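Local atomic coordinates of 2-oxoglutarate (2OG) and Fe(II)-dependent oxygenase superfamily protein (Arabidopsis thaliana, PDB entry 6KWA), a protein that probably catalyses the irreversible, 2-oxoglutarate-dependent oxidation of the auxin indole-3-acetic acid to inactive 2-oxoindole-3-acetic acid. Residues K59-Y71 against P79-S91. Sequence-based numbering, arbitrary orientation.
Sequences KVRNTDVLLGSGY and PYYEALGLYDMAS
The side-chain amide of Asn62 pairs with both backbone polar atoms of Gly85, much as a neighbouring strand would. Gly85 N gives a nearly straight bond to Asn62 OD1 (3.0 Å, 170° at the hydrogen). Asn62 ND2 returns one to Gly85 O at 2.8 Å, and that oxygen lies in the plane of the amide. With chi1 at 179°, CG of Asn62 lies opposite the backbone N, which extends the amide to the strand. ND2 also binds Gln101 of helix 92-101, so the rotation of the amide is fixed. Gly85 has no side chain, and Ser69 O packs 3.0 Å from Gly85 C.

A second polar cluster lies at Glu82. Glu82 OE2 takes Lys59 NZ through its syn lone pair in a 2.6 Å salt bridge. Tyr71 OH donates to Glu82 OE2 at 2.7 Å, from the anti side and 34° out of the carboxylate plane. Lys59 CB sits over the centre of one face of the Tyr71 ring. A glutamine in place of Glu82 would probably leave the buried Lys59 ammonium without its counter-charge.

At the other end, Leu66 CD1 makes a CH-pi contact over one face of Tyr87, 3.8 Å from the ring centroid. Val65 CG1 touches Tyr87 CD2.

The loop thus runs along the outer edge of strand 81-87, an outermost strand of the larger sheet in the double-stranded beta-helix fold of 2-oxoglutarate/Fe(II)-dependent oxygenases.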
loop_
_atom_site.group_PDB
_atom_site.type_symbol
_atom_site.label_atom_id
_atom_site.label_comp_id
_atom_site.label_asym_id
_atom_site.label_seq_id
_atom_site.Cartn_x
_atom_site.Cartn_y
_atom_site.Cartn_z
ATOM N N LYS A 59 -19.553 -5.421 -10.738
ATOM C CA LYS A 59 -18.251 -5.615 -10.090
ATOM C C LYS A 59 -17.430 -6.713 -10.738
ATOM O O LYS A 59 -16.221 -6.555 -10.893
ATOM C CB LYS A 59 -18.426 -5.907 -8.608
ATOM C CG LYS A 59 -18.929 -4.698 -7.838
ATOM C CD LYS A 59 -18.909 -4.900 -6.321
ATOM C CE LYS A 59 -20.085 -5.743 -5.802
ATOM N NZ LYS A 59 -20.192 -5.635 -4.292
ATOM N N VAL A 60 -18.087 -7.781 -11.187
ATOM C CA VAL A 60 -17.373 -8.918 -11.790
ATOM C C VAL A 60 -16.721 -8.526 -13.114
ATOM O O VAL A 60 -15.834 -9.236 -13.620
ATOM C CB VAL A 60 -18.318 -10.142 -12.002
ATOM C CG1 VAL A 60 -17.542 -11.371 -12.481
ATOM C CG2 VAL A 60 -19.027 -10.502 -10.700
ATOM N N ARG A 61 -17.146 -7.387 -13.660
ATOM C CA ARG A 61 -16.560 -6.816 -14.874
ATOM C C ARG A 61 -15.150 -6.227 -14.614
ATOM O O ARG A 61 -14.391 -5.967 -15.557
ATOM C CB ARG A 61 -17.501 -5.746 -15.437
ATOM C CG ARG A 61 -18.712 -6.305 -16.180
ATOM C CD ARG A 61 -19.849 -5.268 -16.375
ATOM N NE ARG A 61 -19.432 -3.926 -16.777
ATOM C CZ ARG A 61 -20.282 -2.908 -16.939
ATOM N NH1 ARG A 61 -19.829 -1.718 -17.313
ATOM N NH2 ARG A 61 -21.594 -3.090 -16.749
ATOM N N ASN A 62 -14.804 -6.027 -13.341
ATOM C CA ASN A 62 -13.446 -5.620 -12.958
ATOM C C ASN A 62 -12.527 -6.822 -13.115
ATOM O O ASN A 62 -12.268 -7.563 -12.176
ATOM C CB ASN A 62 -13.425 -5.068 -11.521
ATOM C CG ASN A 62 -12.024 -4.634 -11.048
ATOM O OD1 ASN A 62 -11.632 -4.939 -9.923
ATOM N ND2 ASN A 62 -11.285 -3.911 -11.892
ATOM N N THR A 63 -12.007 -6.992 -14.323
ATOM C CA THR A 63 -11.301 -8.209 -14.665
ATOM C C THR A 63 -9.814 -8.079 -14.371
ATOM O O THR A 63 -9.264 -6.985 -14.359
ATOM C CB THR A 63 -11.507 -8.564 -16.153
ATOM O OG1 THR A 63 -10.736 -9.726 -16.474
ATOM C CG2 THR A 63 -11.046 -7.446 -17.024
ATOM N N ASP A 64 -9.174 -9.207 -14.115
ATOM C CA ASP A 64 -7.745 -9.241 -13.862
ATOM C C ASP A 64 -6.957 -8.752 -15.077
ATOM O O ASP A 64 -7.423 -8.850 -16.225
ATOM C CB ASP A 64 -7.312 -10.653 -13.481
ATOM C CG ASP A 64 -7.671 -10.991 -12.056
ATOM O OD1 ASP A 64 -8.352 -10.164 -11.410
ATOM O OD2 ASP A 64 -7.290 -12.072 -11.573
ATOM N N VAL A 65 -5.789 -8.169 -14.806
ATOM C CA VAL A 65 -4.799 -7.864 -15.839
ATOM C C VAL A 65 -3.534 -8.607 -15.415
ATOM O O VAL A 65 -3.040 -9.457 -16.142
ATOM C CB VAL A 65 -4.580 -6.352 -16.003
ATOM C CG1 VAL A 65 -3.506 -6.064 -17.068
ATOM C CG2 VAL A 65 -5.899 -5.682 -16.416
ATOM N N LEU A 66 -3.011 -8.286 -14.234
ATOM C CA LEU A 66 -2.161 -9.229 -13.502
ATOM C C LEU A 66 -3.093 -10.111 -12.723
ATOM O O LEU A 66 -4.233 -9.711 -12.467
ATOM C CB LEU A 66 -1.174 -8.544 -12.559
ATOM C CG LEU A 66 0.296 -8.562 -12.978
ATOM C CD1 LEU A 66 0.497 -7.924 -14.347
ATOM C CD2 LEU A 66 1.170 -7.907 -11.907
ATOM N N LEU A 67 -2.653 -11.317 -12.379
ATOM C CA LEU A 67 -3.531 -12.207 -11.632
ATOM C C LEU A 67 -3.832 -11.602 -10.269
ATOM O O LEU A 67 -2.915 -11.225 -9.542
ATOM C CB LEU A 67 -2.929 -13.602 -11.475
ATOM C CG LEU A 67 -4.020 -14.573 -11.018
ATOM C CD1 LEU A 67 -5.152 -14.539 -12.049
ATOM C CD2 LEU A 67 -3.500 -15.983 -10.854
ATOM N N GLY A 68 -5.113 -11.545 -9.914
ATOM C CA GLY A 68 -5.533 -10.972 -8.647
ATOM C C GLY A 68 -5.688 -9.458 -8.629
ATOM O O GLY A 68 -6.028 -8.891 -7.595
ATOM N N SER A 69 -5.457 -8.788 -9.755
ATOM C CA SER A 69 -5.517 -7.333 -9.742
ATOM C C SER A 69 -6.941 -6.822 -9.802
ATOM O O SER A 69 -7.187 -5.665 -9.497
ATOM C CB SER A 69 -4.723 -6.724 -10.896
ATOM O OG SER A 69 -5.484 -6.622 -12.086
ATOM N N GLY A 70 -7.865 -7.682 -10.229
ATOM C CA GLY A 70 -9.262 -7.314 -10.381
ATOM C C GLY A 70 -10.139 -7.669 -9.198
ATOM O O GLY A 70 -9.669 -7.768 -8.072
ATOM N N TYR A 71 -11.427 -7.880 -9.470
ATOM C CA TYR A 71 -12.406 -8.124 -8.420
ATOM C C TYR A 71 -12.254 -9.447 -7.709
ATOM O O TYR A 71 -11.986 -10.464 -8.336
ATOM C CB TYR A 71 -13.809 -8.060 -9.019
ATOM C CG TYR A 71 -14.918 -8.289 -8.017
ATOM C CD1 TYR A 71 -15.029 -7.500 -6.892
ATOM C CD2 TYR A 71 -15.867 -9.285 -8.212
ATOM C CE1 TYR A 71 -16.046 -7.688 -5.986
ATOM C CE2 TYR A 71 -16.900 -9.476 -7.307
ATOM C CZ TYR A 71 -16.980 -8.679 -6.203
ATOM O OH TYR A 71 -17.994 -8.867 -5.301
ATOM N N PRO A 79 -13.192 -15.128 4.160
ATOM C CA PRO A 79 -14.635 -14.931 4.307
ATOM C C PRO A 79 -15.029 -13.474 4.511
ATOM O O PRO A 79 -16.154 -13.147 4.211
ATOM C CB PRO A 79 -14.983 -15.784 5.539
ATOM C CG PRO A 79 -13.660 -15.954 6.269
ATOM C CD PRO A 79 -12.616 -15.977 5.217
ATOM N N TYR A 80 -14.149 -12.620 5.008
ATOM C CA TYR A 80 -14.590 -11.287 5.403
ATOM C C TYR A 80 -14.192 -10.229 4.378
ATOM O O TYR A 80 -14.467 -9.043 4.560
ATOM C CB TYR A 80 -13.993 -10.919 6.764
ATOM C CG TYR A 80 -13.869 -12.096 7.693
ATOM C CD1 TYR A 80 -14.979 -12.637 8.333
ATOM C CD2 TYR A 80 -12.636 -12.674 7.919
ATOM C CE1 TYR A 80 -14.852 -13.725 9.180
ATOM C CE2 TYR A 80 -12.492 -13.755 8.759
ATOM C CZ TYR A 80 -13.600 -14.282 9.388
ATOM O OH TYR A 80 -13.434 -15.364 10.223
ATOM N N TYR A 81 -13.663 -10.655 3.241
ATOM C CA TYR A 81 -12.931 -9.719 2.408
ATOM C C TYR A 81 -13.480 -9.624 1.001
ATOM O O TYR A 81 -13.674 -10.646 0.341
ATOM C CB TYR A 81 -11.459 -10.176 2.381
ATOM C CG TYR A 81 -10.508 -9.395 1.494
ATOM C CD1 TYR A 81 -10.240 -8.053 1.741
ATOM C CD2 TYR A 81 -9.842 -10.014 0.426
ATOM C CE1 TYR A 81 -9.348 -7.334 0.945
ATOM C CE2 TYR A 81 -8.952 -9.297 -0.385
ATOM C CZ TYR A 81 -8.708 -7.958 -0.114
ATOM O OH TYR A 81 -7.824 -7.224 -0.887
ATOM N N GLU A 82 -13.709 -8.386 0.545
ATOM C CA GLU A 82 -14.059 -8.109 -0.830
ATOM C C GLU A 82 -13.105 -7.030 -1.399
ATOM O O GLU A 82 -12.644 -6.139 -0.677
ATOM C CB GLU A 82 -15.530 -7.649 -0.919
ATOM C CG GLU A 82 -16.049 -7.393 -2.349
ATOM C CD GLU A 82 -17.490 -6.899 -2.367
ATOM O OE1 GLU A 82 -17.999 -6.513 -1.283
ATOM O OE2 GLU A 82 -18.104 -6.867 -3.461
ATOM N N ALA A 83 -12.778 -7.111 -2.680
ATOM C CA ALA A 83 -11.815 -6.177 -3.220
ATOM C C ALA A 83 -12.018 -5.915 -4.691
ATOM O O ALA A 83 -12.458 -6.796 -5.439
ATOM C CB ALA A 83 -10.374 -6.685 -2.955
ATOM N N LEU A 84 -11.659 -4.694 -5.087
ATOM C CA LEU A 84 -11.622 -4.251 -6.465
ATOM C C LEU A 84 -10.251 -3.635 -6.726
ATOM O O LEU A 84 -9.575 -3.178 -5.799
ATOM C CB LEU A 84 -12.722 -3.214 -6.764
ATOM C CG LEU A 84 -14.201 -3.600 -6.730
ATOM C CD1 LEU A 84 -15.058 -2.466 -6.210
ATOM C CD2 LEU A 84 -14.612 -3.933 -8.158
ATOM N N GLY A 85 -9.828 -3.597 -7.981
ATOM C CA GLY A 85 -8.578 -2.925 -8.253
ATOM C C GLY A 85 -8.164 -2.845 -9.690
ATOM O O GLY A 85 -8.807 -3.398 -10.588
ATOM N N LEU A 86 -7.054 -2.155 -9.913
ATOM C CA LEU A 86 -6.591 -1.932 -11.269
ATOM C C LEU A 86 -5.086 -1.935 -11.271
ATOM O O LEU A 86 -4.440 -1.509 -10.309
ATOM C CB LEU A 86 -7.160 -0.624 -11.841
ATOM C CG LEU A 86 -6.717 0.747 -11.341
ATOM C CD1 LEU A 86 -5.650 1.334 -12.217
ATOM C CD2 LEU A 86 -7.859 1.702 -11.229
ATOM N N TYR A 87 -4.555 -2.503 -12.343
ATOM C CA TYR A 87 -3.145 -2.575 -12.595
ATOM C C TYR A 87 -2.684 -1.352 -13.398
ATOM O O TYR A 87 -3.423 -0.826 -14.241
ATOM C CB TYR A 87 -2.856 -3.876 -13.338
ATOM C CG TYR A 87 -1.443 -4.020 -13.800
ATOM C CD1 TYR A 87 -0.475 -4.495 -12.942
ATOM C CD2 TYR A 87 -1.071 -3.674 -15.093
ATOM C CE1 TYR A 87 0.827 -4.636 -13.351
ATOM C CE2 TYR A 87 0.237 -3.804 -15.512
ATOM C CZ TYR A 87 1.182 -4.291 -14.638
ATOM O OH TYR A 87 2.488 -4.423 -15.052
ATOM N N ASP A 88 -1.448 -0.930 -13.152
ATOM C CA ASP A 88 -0.825 0.195 -13.855
ATOM C C ASP A 88 -1.572 1.477 -13.547
ATOM O O ASP A 88 -2.028 2.177 -14.448
ATOM C CB ASP A 88 -0.779 -0.084 -15.358
ATOM C CG ASP A 88 0.170 0.840 -16.104
ATOM O OD1 ASP A 88 1.138 1.338 -15.507
ATOM O OD2 ASP A 88 -0.036 1.043 -17.311
ATOM N N MET A 89 -1.654 1.809 -12.259
ATOM C CA MET A 89 -2.486 2.926 -11.831
ATOM C C MET A 89 -1.870 4.258 -12.227
ATOM O O MET A 89 -2.519 5.309 -12.137
ATOM C CB MET A 89 -2.750 2.858 -10.321
ATOM C CG MET A 89 -1.646 3.355 -9.418
ATOM S SD MET A 89 -2.091 3.169 -7.666
ATOM C CE MET A 89 -3.131 4.612 -7.451
ATOM N N ALA A 90 -0.633 4.212 -12.705
ATOM C CA ALA A 90 0.026 5.414 -13.220
ATOM C C ALA A 90 -0.460 5.736 -14.629
ATOM O O ALA A 90 -0.309 6.860 -15.095
ATOM C CB ALA A 90 1.560 5.254 -13.202
ATOM N N SER A 91 -1.029 4.745 -15.313
ATOM C CA SER A 91 -1.621 4.958 -16.640
ATOM C C SER A 91 -3.066 5.479 -16.554
ATOM O O SER A 91 -3.947 4.787 -16.044
ATOM C CB SER A 91 -1.586 3.658 -17.438
ATOM O OG SER A 91 -2.531 3.692 -18.486
#